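Local coordinates for protein alpha-toxin (Clostridium novyi, PDB 2VK9) that is a clostridial alpha-toxin whose catalytic domain belongs to the TcdA/TcdB glycosyltransferase family and has a GT-A type fold, at residues A[286-291]-A[513-519]; A[369-373]-A[384-390]. One frame throughout, in Å; residues are numbered along the deposited sequence.

Interaction 1 of 2, residues A[286-291]-A[513-519]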
ATOM      1  N   ASP A 286      -9.493   8.524  -3.383  1.00 29.47           N
ATOM      2  CA  ASP A 286      -9.358   9.734  -2.575  1.00 29.71           C
ATOM      3  C   ASP A 286      -8.523  10.808  -3.244  1.00 29.51           C
ATOM      4  O   ASP A 286      -8.551  11.950  -2.827  1.00 29.49           O
ATOM      5  CB  ASP A 286      -8.709   9.389  -1.246  1.00 30.11           C
ATOM      6  CG  ASP A 286      -9.608   8.565  -0.375  1.00 31.79           C
ATOM      7  OD1 ASP A 286     -10.825   8.495  -0.684  1.00 33.70           O
ATOM      8  OD2 ASP A 286      -9.099   7.998   0.618  1.00 33.11           O
ATOM      9  N   PHE A 287      -7.756  10.435  -4.258  1.00 29.50           N
ATOM     10  CA  PHE A 287      -6.906  11.387  -4.946  1.00 29.49           C
ATOM     11  C   PHE A 287      -7.632  11.925  -6.157  1.00 29.90           C
ATOM     12  O   PHE A 287      -8.629  11.356  -6.598  1.00 30.11           O
ATOM     13  CB  PHE A 287      -5.595  10.735  -5.364  1.00 29.35           C
ATOM     14  CG  PHE A 287      -4.663  10.436  -4.216  1.00 29.23           C
ATOM     15  CD1 PHE A 287      -5.089  10.532  -2.890  1.00 29.01           C
ATOM     16  CD2 PHE A 287      -3.360  10.027  -4.465  1.00 29.34           C
ATOM     17  CE1 PHE A 287      -4.220  10.243  -1.833  1.00 29.19           C
ATOM     18  CE2 PHE A 287      -2.487   9.732  -3.414  1.00 29.51           C
ATOM     19  CZ  PHE A 287      -2.918   9.839  -2.098  1.00 29.14           C
ATOM     20  N   LEU A 288      -7.135  13.035  -6.680  1.00 30.11           N
ATOM     21  CA  LEU A 288      -7.731  13.681  -7.826  1.00 30.22           C
ATOM     22  C   LEU A 288      -6.606  14.015  -8.761  1.00 30.55           C
ATOM     23  O   LEU A 288      -5.448  13.958  -8.355  1.00 30.56           O
ATOM     24  CB  LEU A 288      -8.456  14.949  -7.389  1.00 30.23           C
ATOM     25  CG  LEU A 288      -9.824  14.732  -6.739  1.00 30.60           C
ATOM     26  CD1 LEU A 288     -10.304  15.988  -6.052  1.00 30.41           C
ATOM     27  CD2 LEU A 288     -10.842  14.288  -7.764  1.00 30.66           C
ATOM     28  N   PRO A 289      -6.921  14.319 -10.031  1.00 31.05           N
ATOM     29  CA  PRO A 289      -5.883  14.777 -10.947  1.00 31.68           C
ATOM     30  C   PRO A 289      -5.057  15.924 -10.378  1.00 32.48           C
ATOM     31  O   PRO A 289      -5.562  16.703  -9.574  1.00 32.24           O
ATOM     32  CB  PRO A 289      -6.660  15.234 -12.184  1.00 31.47           C
ATOM     33  CG  PRO A 289      -8.093  15.127 -11.844  1.00 31.41           C
ATOM     34  CD  PRO A 289      -8.224  14.199 -10.697  1.00 31.06           C
ATOM     35  N   GLY A 290      -3.796  16.003 -10.793  1.00 33.56           N
ATOM     36  CA  GLY A 290      -2.865  17.004 -10.283  1.00 35.25           C
ATOM     37  C   GLY A 290      -3.273  18.435 -10.564  1.00 36.46           C
ATOM     38  O   GLY A 290      -3.678  18.764 -11.679  1.00 36.50           O
ATOM     39  N   VAL A 291      -3.179  19.282  -9.543  1.00 37.99           N
ATOM     40  CA  VAL A 291      -3.483  20.708  -9.684  1.00 39.64           C
ATOM     41  C   VAL A 291      -2.204  21.527  -9.803  1.00 40.67           C
ATOM     42  O   VAL A 291      -1.199  21.246  -9.141  1.00 40.70           O
ATOM     43  CB  VAL A 291      -4.365  21.267  -8.529  1.00 39.51           C
ATOM     44  CG1 VAL A 291      -5.638  20.440  -8.348  1.00 39.52           C
ATOM     45  CG2 VAL A 291      -3.597  21.309  -7.239  1.00 40.17           C
ATOM     46  N   TYR A 513      -0.745  13.739  -9.392  1.00 33.01           N
ATOM     47  CA  TYR A 513      -1.896  13.511  -8.527  1.00 33.23           C
ATOM     48  C   TYR A 513      -2.023  14.624  -7.498  1.00 33.47           C
ATOM     49  O   TYR A 513      -1.032  15.255  -7.118  1.00 33.56           O
ATOM     50  CB  TYR A 513      -1.785  12.158  -7.810  1.00 33.06           C
ATOM     51  CG  TYR A 513      -0.669  12.142  -6.796  1.00 33.23           C
ATOM     52  CD1 TYR A 513       0.642  11.885  -7.192  1.00 32.77           C
ATOM     53  CD2 TYR A 513      -0.915  12.414  -5.447  1.00 33.16           C
ATOM     54  CE1 TYR A 513       1.674  11.888  -6.281  1.00 33.28           C
ATOM     55  CE2 TYR A 513       0.120  12.419  -4.523  1.00 33.43           C
ATOM     56  CZ  TYR A 513       1.413  12.153  -4.953  1.00 33.45           C
ATOM     57  OH  TYR A 513       2.461  12.151  -4.066  1.00 35.12           O
ATOM     58  N   PHE A 514      -3.256  14.841  -7.049  1.00 33.59           N
ATOM     59  CA  PHE A 514      -3.556  15.764  -5.967  1.00 33.70           C
ATOM     60  C   PHE A 514      -4.112  14.959  -4.798  1.00 33.85           C
ATOM     61  O   PHE A 514      -5.053  14.189  -4.972  1.00 33.89           O
ATOM     62  CB  PHE A 514      -4.563  16.805  -6.454  1.00 33.50           C
ATOM     63  CG  PHE A 514      -4.880  17.877  -5.451  1.00 33.69           C
ATOM     64  CD1 PHE A 514      -3.876  18.685  -4.925  1.00 34.12           C
ATOM     65  CD2 PHE A 514      -6.192  18.098  -5.058  1.00 33.98           C
ATOM     66  CE1 PHE A 514      -4.173  19.683  -4.008  1.00 34.33           C
ATOM     67  CE2 PHE A 514      -6.499  19.087  -4.145  1.00 34.50           C
ATOM     68  CZ  PHE A 514      -5.487  19.888  -3.619  1.00 34.82           C
ATOM     69  N   SER A 515      -3.525  15.133  -3.616  1.00 34.29           N
ATOM     70  CA  SER A 515      -3.896  14.345  -2.431  1.00 34.57           C
ATOM     71  C   SER A 515      -4.556  15.163  -1.306  1.00 35.18           C
ATOM     72  O   SER A 515      -4.924  14.615  -0.264  1.00 35.20           O
ATOM     73  CB  SER A 515      -2.673  13.584  -1.899  1.00 34.33           C
ATOM     74  OG  SER A 515      -1.654  14.478  -1.487  1.00 33.57           O
ATOM     75  N   LYS A 516      -4.713  16.466  -1.509  1.00 35.90           N
ATOM     76  CA  LYS A 516      -5.286  17.312  -0.469  1.00 36.92           C
ATOM     77  C   LYS A 516      -6.790  17.467  -0.686  1.00 37.61           C
ATOM     78  O   LYS A 516      -7.298  18.555  -0.979  1.00 37.74           O
ATOM     79  CB  LYS A 516      -4.577  18.671  -0.405  1.00 37.00           C
ATOM     80  CG  LYS A 516      -3.044  18.630  -0.444  1.00 37.53           C
ATOM     81  CD  LYS A 516      -2.447  17.655   0.577  1.00 38.74           C
ATOM     82  CE  LYS A 516      -0.948  17.873   0.790  1.00 38.95           C
ATOM     83  NZ  LYS A 516      -0.225  18.334  -0.428  1.00 38.58           N
ATOM     84  N   THR A 517      -7.498  16.355  -0.554  1.00 38.50           N
ATOM     85  CA  THR A 517      -8.914  16.313  -0.873  1.00 39.29           C
ATOM     86  C   THR A 517      -9.700  15.988   0.379  1.00 40.36           C
ATOM     87  O   THR A 517      -9.161  15.409   1.323  1.00 40.58           O
ATOM     88  CB  THR A 517      -9.207  15.242  -1.924  1.00 39.03           C
ATOM     89  OG1 THR A 517      -8.907  13.959  -1.376  1.00 38.73           O
ATOM     90  CG2 THR A 517      -8.358  15.458  -3.154  1.00 38.57           C
ATOM     91  N   HIS A 518     -10.976  16.347   0.379  1.00 41.62           N
ATOM     92  CA  HIS A 518     -11.838  16.100   1.529  1.00 43.11           C
ATOM     93  C   HIS A 518     -11.838  14.642   1.964  1.00 44.44           C
ATOM     94  O   HIS A 518     -11.643  14.351   3.140  1.00 44.69           O
ATOM     95  CB  HIS A 518     -13.265  16.569   1.247  1.00 42.83           C
ATOM     96  CG  HIS A 518     -13.366  18.029   0.960  1.00 42.16           C
ATOM     97  ND1 HIS A 518     -14.499  18.604   0.432  1.00 42.17           N
ATOM     98  CD2 HIS A 518     -12.467  19.030   1.108  1.00 41.71           C
ATOM     99  CE1 HIS A 518     -14.300  19.901   0.282  1.00 42.16           C
ATOM    100  NE2 HIS A 518     -13.071  20.183   0.677  1.00 41.90           N
ATOM    101  N   ASP A 519     -12.043  13.731   1.016  1.00 46.14           N
ATOM    102  CA  ASP A 519     -12.098  12.310   1.332  1.00 47.91           C
ATOM    103  C   ASP A 519     -10.750  11.783   1.830  1.00 49.13           C
ATOM    104  O   ASP A 519     -10.702  10.795   2.549  1.00 49.15           O
ATOM    105  CB  ASP A 519     -12.606  11.496   0.135  1.00 48.01           C
ATOM    106  CG  ASP A 519     -14.128  11.564  -0.033  1.00 48.43           C
ATOM    107  OD1 ASP A 519     -14.724  12.640   0.193  1.00 49.56           O
ATOM    108  OD2 ASP A 519     -14.732  10.535  -0.409  1.00 48.44           O
TER
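Phe287 lays one face of its ring over CB of Ser515, a CH-pi contact in which that carbon sits 3.8 Å from the Phe287 ring centroid, offset toward the rim. Tyr513 runs alongside Phe287 and points the same way. Their planes are only 14° apart, but the rings are slid so far that they barely overlap, and they meet where Phe287 CD2 comes 3.6 Å from Tyr513 CD2. Next to these rings the two segments form a single antiparallel bridge, a hydrogen-bonded pair: Leu288 N donates to Phe514 O at 2.9 Å, and Phe514 N to Leu288 O at 2.7 Å. With its CG anti to the backbone N (chi1 -176°), Phe514 reaches toward 286-291, where Val291 crosses it. CG1 of Val291 stands over one face, 4.1 Å from the Phe514 ring centroid, while CG2 of Val291 touches CD1 of Phe514. Phe315 of helix 307-321 packs against the same aromatic ring.

Thr517, the N-cap residue of helix 518-523, divides its side chain between two tasks. Its methyl CG2 meets Leu288 CD1 at 3.5 Å; its OG1 donates to Asp286 O, nearly in line with the C=O bond, and also takes a weak bond from Glu520 N. The Asp286 carboxylate passes beside CB of Asp519, and its OD2 is bonded to Ser523 OG. The Asp-X-Asp sequence ending at Asp286 matches the DXD motif of GT-A enzymes. Two backbone bonds and a threonine hydroxyl thus satisfy polar groups within a largely buried aromatic and aliphatic contact, tying the end of that motif, Asp286, and the chain that follows it to the start of helix 518-523.

Interaction 2 of 2, residues A[369-373]-A[384-390]; sequences EILLS and FSNAFII
Leu372 sets its CD1 methyl over one face of the Phe384 ring, the two side chains crossing at about a right angle, in an antiparallel beta hairpin whose first strand, 371-376, lies at the edge of the mixed sheet. That CH-pi contact measures 3.8 Å from Leu372 CD1 to the Phe384 centroid. The other methyl of Leu372, CD2, faces CG1 of Ile389 at 3.9 Å; here the side chains lie side by side and point the same way, as partners of a non-hydrogen-bonded pair, and Tyr480 of helix 477-488 packs on both. Leu371 and Ile390 occupy the other face of the sheet, meeting through their CB atoms, and form a hydrogen-bonded pair: Leu371 N to Ile390 O and Ile390 N to Leu371 O are each 2.8 Å.

The second strand turns a corner at residues 386-388, and Ser373 spans the break. Its backbone N donates to Phe388 O at 3.0 Å, beyond the corner, whereas its O accepts from Ser385 N at 2.8 Å, before it. Phe388 turns its ring away from Ser373, with CG anti to the backbone N (chi1 -169°), and only its CB packs on the serine. Ser373 OG sits between the backbone N and carbonyl carbon, a setting that lets it donate to Ser385 O at 2.9 Å, from 60° out of that carbonyl plane, and accept a weak bond from Phe388 N.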
ATOM      1  N   GLU A 369      11.958   0.273 -12.723  1.00 30.63           N
ATOM      2  CA  GLU A 369      11.331   0.980 -11.599  1.00 30.79           C
ATOM      3  C   GLU A 369       9.798   0.834 -11.561  1.00 30.38           C
ATOM      4  O   GLU A 369       9.176   0.353 -12.504  1.00 30.16           O
ATOM      5  CB  GLU A 369      11.734   2.476 -11.622  1.00 30.71           C
ATOM      6  CG  GLU A 369      11.150   3.294 -12.813  1.00 31.51           C
ATOM      7  CD  GLU A 369      11.707   4.744 -12.969  1.00 31.99           C
ATOM      8  OE1 GLU A 369      12.335   5.293 -12.022  1.00 33.18           O
ATOM      9  OE2 GLU A 369      11.499   5.341 -14.062  1.00 32.04           O
ATOM     10  N   ILE A 370       9.209   1.213 -10.432  1.00 30.23           N
ATOM     11  CA  ILE A 370       7.798   1.578 -10.367  1.00 29.81           C
ATOM     12  C   ILE A 370       7.837   2.990  -9.836  1.00 30.23           C
ATOM     13  O   ILE A 370       8.835   3.393  -9.231  1.00 30.50           O
ATOM     14  CB  ILE A 370       6.953   0.674  -9.422  1.00 29.95           C
ATOM     15  CG1 ILE A 370       7.471   0.731  -7.983  1.00 28.64           C
ATOM     16  CG2 ILE A 370       6.908  -0.779  -9.932  1.00 30.30           C
ATOM     17  CD1 ILE A 370       6.693  -0.126  -7.029  1.00 28.85           C
ATOM     18  N   LEU A 371       6.786   3.764 -10.070  1.00 30.22           N
ATOM     19  CA  LEU A 371       6.729   5.086  -9.473  1.00 30.43           C
ATOM     20  C   LEU A 371       5.648   5.118  -8.412  1.00 30.80           C
ATOM     21  O   LEU A 371       4.586   4.516  -8.576  1.00 31.08           O
ATOM     22  CB  LEU A 371       6.545   6.162 -10.532  1.00 30.23           C
ATOM     23  CG  LEU A 371       7.686   6.201 -11.559  1.00 30.40           C
ATOM     24  CD1 LEU A 371       7.400   7.219 -12.651  1.00 30.39           C
ATOM     25  CD2 LEU A 371       9.055   6.458 -10.918  1.00 29.26           C
ATOM     26  N   LEU A 372       5.936   5.801  -7.317  1.00 31.09           N
ATOM     27  CA  LEU A 372       5.092   5.742  -6.145  1.00 31.97           C
ATOM     28  C   LEU A 372       4.845   7.106  -5.575  1.00 32.73           C
ATOM     29  O   LEU A 372       5.711   7.968  -5.628  1.00 32.53           O
ATOM     30  CB  LEU A 372       5.759   4.897  -5.070  1.00 31.98           C
ATOM     31  CG  LEU A 372       5.701   3.391  -5.205  1.00 31.79           C
ATOM     32  CD1 LEU A 372       6.641   2.808  -4.188  1.00 31.41           C
ATOM     33  CD2 LEU A 372       4.269   2.910  -4.979  1.00 32.00           C
ATOM     34  N   SER A 373       3.656   7.291  -5.018  1.00 34.28           N
ATOM     35  CA  SER A 373       3.346   8.502  -4.282  1.00 36.08           C
ATOM     36  C   SER A 373       4.216   8.520  -3.040  1.00 37.70           C
ATOM     37  O   SER A 373       4.501   7.470  -2.453  1.00 37.46           O
ATOM     38  CB  SER A 373       1.872   8.545  -3.900  1.00 35.67           C
ATOM     39  OG  SER A 373       1.404   7.247  -3.575  1.00 35.87           O
ATOM     40  N   PHE A 384       6.800   6.627   1.204  1.00 40.39           N
ATOM     41  CA  PHE A 384       6.050   5.892   0.181  1.00 38.05           C
ATOM     42  C   PHE A 384       4.623   5.624   0.629  1.00 36.82           C
ATOM     43  O   PHE A 384       4.381   5.244   1.772  1.00 36.76           O
ATOM     44  CB  PHE A 384       6.699   4.546  -0.145  1.00 37.93           C
ATOM     45  CG  PHE A 384       7.890   4.627  -1.059  1.00 37.09           C
ATOM     46  CD1 PHE A 384       7.905   5.481  -2.153  1.00 36.62           C
ATOM     47  CD2 PHE A 384       8.991   3.803  -0.850  1.00 36.40           C
ATOM     48  CE1 PHE A 384       9.017   5.538  -3.001  1.00 35.88           C
ATOM     49  CE2 PHE A 384      10.100   3.848  -1.698  1.00 35.56           C
ATOM     50  CZ  PHE A 384      10.116   4.718  -2.770  1.00 34.93           C
ATOM     51  N   SER A 385       3.688   5.843  -0.290  1.00 35.14           N
ATOM     52  CA  SER A 385       2.301   5.447  -0.131  1.00 33.44           C
ATOM     53  C   SER A 385       1.946   4.574  -1.322  1.00 32.37           C
ATOM     54  O   SER A 385       2.437   4.809  -2.428  1.00 32.62           O
ATOM     55  CB  SER A 385       1.404   6.674  -0.124  1.00 33.42           C
ATOM     56  OG  SER A 385       0.053   6.305   0.063  1.00 33.62           O
ATOM     57  N   ASN A 386       1.104   3.567  -1.109  1.00 30.69           N
ATOM     58  CA  ASN A 386       0.654   2.727  -2.214  1.00 29.06           C
ATOM     59  C   ASN A 386      -0.683   3.194  -2.808  1.00 28.12           C
ATOM     60  O   ASN A 386      -1.407   2.420  -3.437  1.00 28.00           O
ATOM     61  CB  ASN A 386       0.621   1.249  -1.804  1.00 29.13           C
ATOM     62  CG  ASN A 386      -0.455   0.941  -0.780  1.00 28.34           C
ATOM     63  OD1 ASN A 386      -0.827   1.799   0.023  1.00 27.36           O
ATOM     64  ND2 ASN A 386      -0.954  -0.299  -0.797  1.00 26.83           N
ATOM     65  N   ALA A 387      -0.983   4.477  -2.615  1.00 26.86           N
ATOM     66  CA  ALA A 387      -2.209   5.093  -3.116  1.00 25.60           C
ATOM     67  C   ALA A 387      -2.132   5.494  -4.586  1.00 24.78           C
ATOM     68  O   ALA A 387      -3.160   5.693  -5.232  1.00 24.70           O
ATOM     69  CB  ALA A 387      -2.563   6.285  -2.273  1.00 25.39           C
ATOM     70  N   PHE A 388      -0.911   5.630  -5.098  1.00 23.98           N
ATOM     71  CA  PHE A 388      -0.668   6.000  -6.491  1.00 23.14           C
ATOM     72  C   PHE A 388       0.580   5.269  -6.969  1.00 22.96           C
ATOM     73  O   PHE A 388       1.681   5.511  -6.461  1.00 23.31           O
ATOM     74  CB  PHE A 388      -0.481   7.511  -6.600  1.00 22.93           C
ATOM     75  CG  PHE A 388      -0.488   8.040  -8.006  1.00 21.90           C
ATOM     76  CD1 PHE A 388      -1.681   8.371  -8.637  1.00 22.11           C
ATOM     77  CD2 PHE A 388       0.695   8.260  -8.682  1.00 21.25           C
ATOM     78  CE1 PHE A 388      -1.694   8.887  -9.931  1.00 20.84           C
ATOM     79  CE2 PHE A 388       0.686   8.773  -9.976  1.00 20.76           C
ATOM     80  CZ  PHE A 388      -0.507   9.084 -10.593  1.00 20.77           C
ATOM     81  N   ILE A 389       0.395   4.358  -7.924  1.00 22.12           N
ATOM     82  CA  ILE A 389       1.456   3.494  -8.419  1.00 21.42           C
ATOM     83  C   ILE A 389       1.478   3.524  -9.935  1.00 21.39           C
ATOM     84  O   ILE A 389       0.441   3.356 -10.580  1.00 21.53           O
ATOM     85  CB  ILE A 389       1.220   2.030  -8.010  1.00 21.43           C
ATOM     86  CG1 ILE A 389       0.881   1.906  -6.521  1.00 21.29           C
ATOM     87  CG2 ILE A 389       2.418   1.161  -8.372  1.00 21.15           C
ATOM     88  CD1 ILE A 389       0.304   0.536  -6.159  1.00 21.34           C
ATOM     89  N   ILE A 390       2.655   3.729 -10.515  1.00 21.09           N
ATOM     90  CA  ILE A 390       2.792   3.647 -11.960  1.00 20.81           C
ATOM     91  C   ILE A 390       3.800   2.571 -12.288  1.00 21.11           C
ATOM     92  O   ILE A 390       4.918   2.605 -11.787  1.00 21.83           O
ATOM     93  CB  ILE A 390       3.267   4.967 -12.577  1.00 20.63           C
ATOM     94  CG1 ILE A 390       2.286   6.098 -12.258  1.00 20.28           C
ATOM     95  CG2 ILE A 390       3.420   4.811 -14.085  1.00 19.96           C
ATOM     96  CD1 ILE A 390       2.861   7.470 -12.484  1.00 19.49           C
TER

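In the fold
The two contacts adjoin in the catalytic domain, their centres about 15 Å apart. Along the chain, 286-291 follows strand 280-283, the hairpin segments 369-373 and 384-390 come next, and 513-519 closes the larger loop around them. Strand 382-391 lies between 280-283 and 371-376 in the sheet, so interaction 2 belongs to the sheet itself, while interaction 1 continues from the chain leaving it. They touch directly: Phe287 CZ is 3.6 Å from Ala387 CB, and Tyr513 packs on Ser373 and Phe388. Together they join the hairpin edge of the GT-A type sheet to the C-terminal part of the domain.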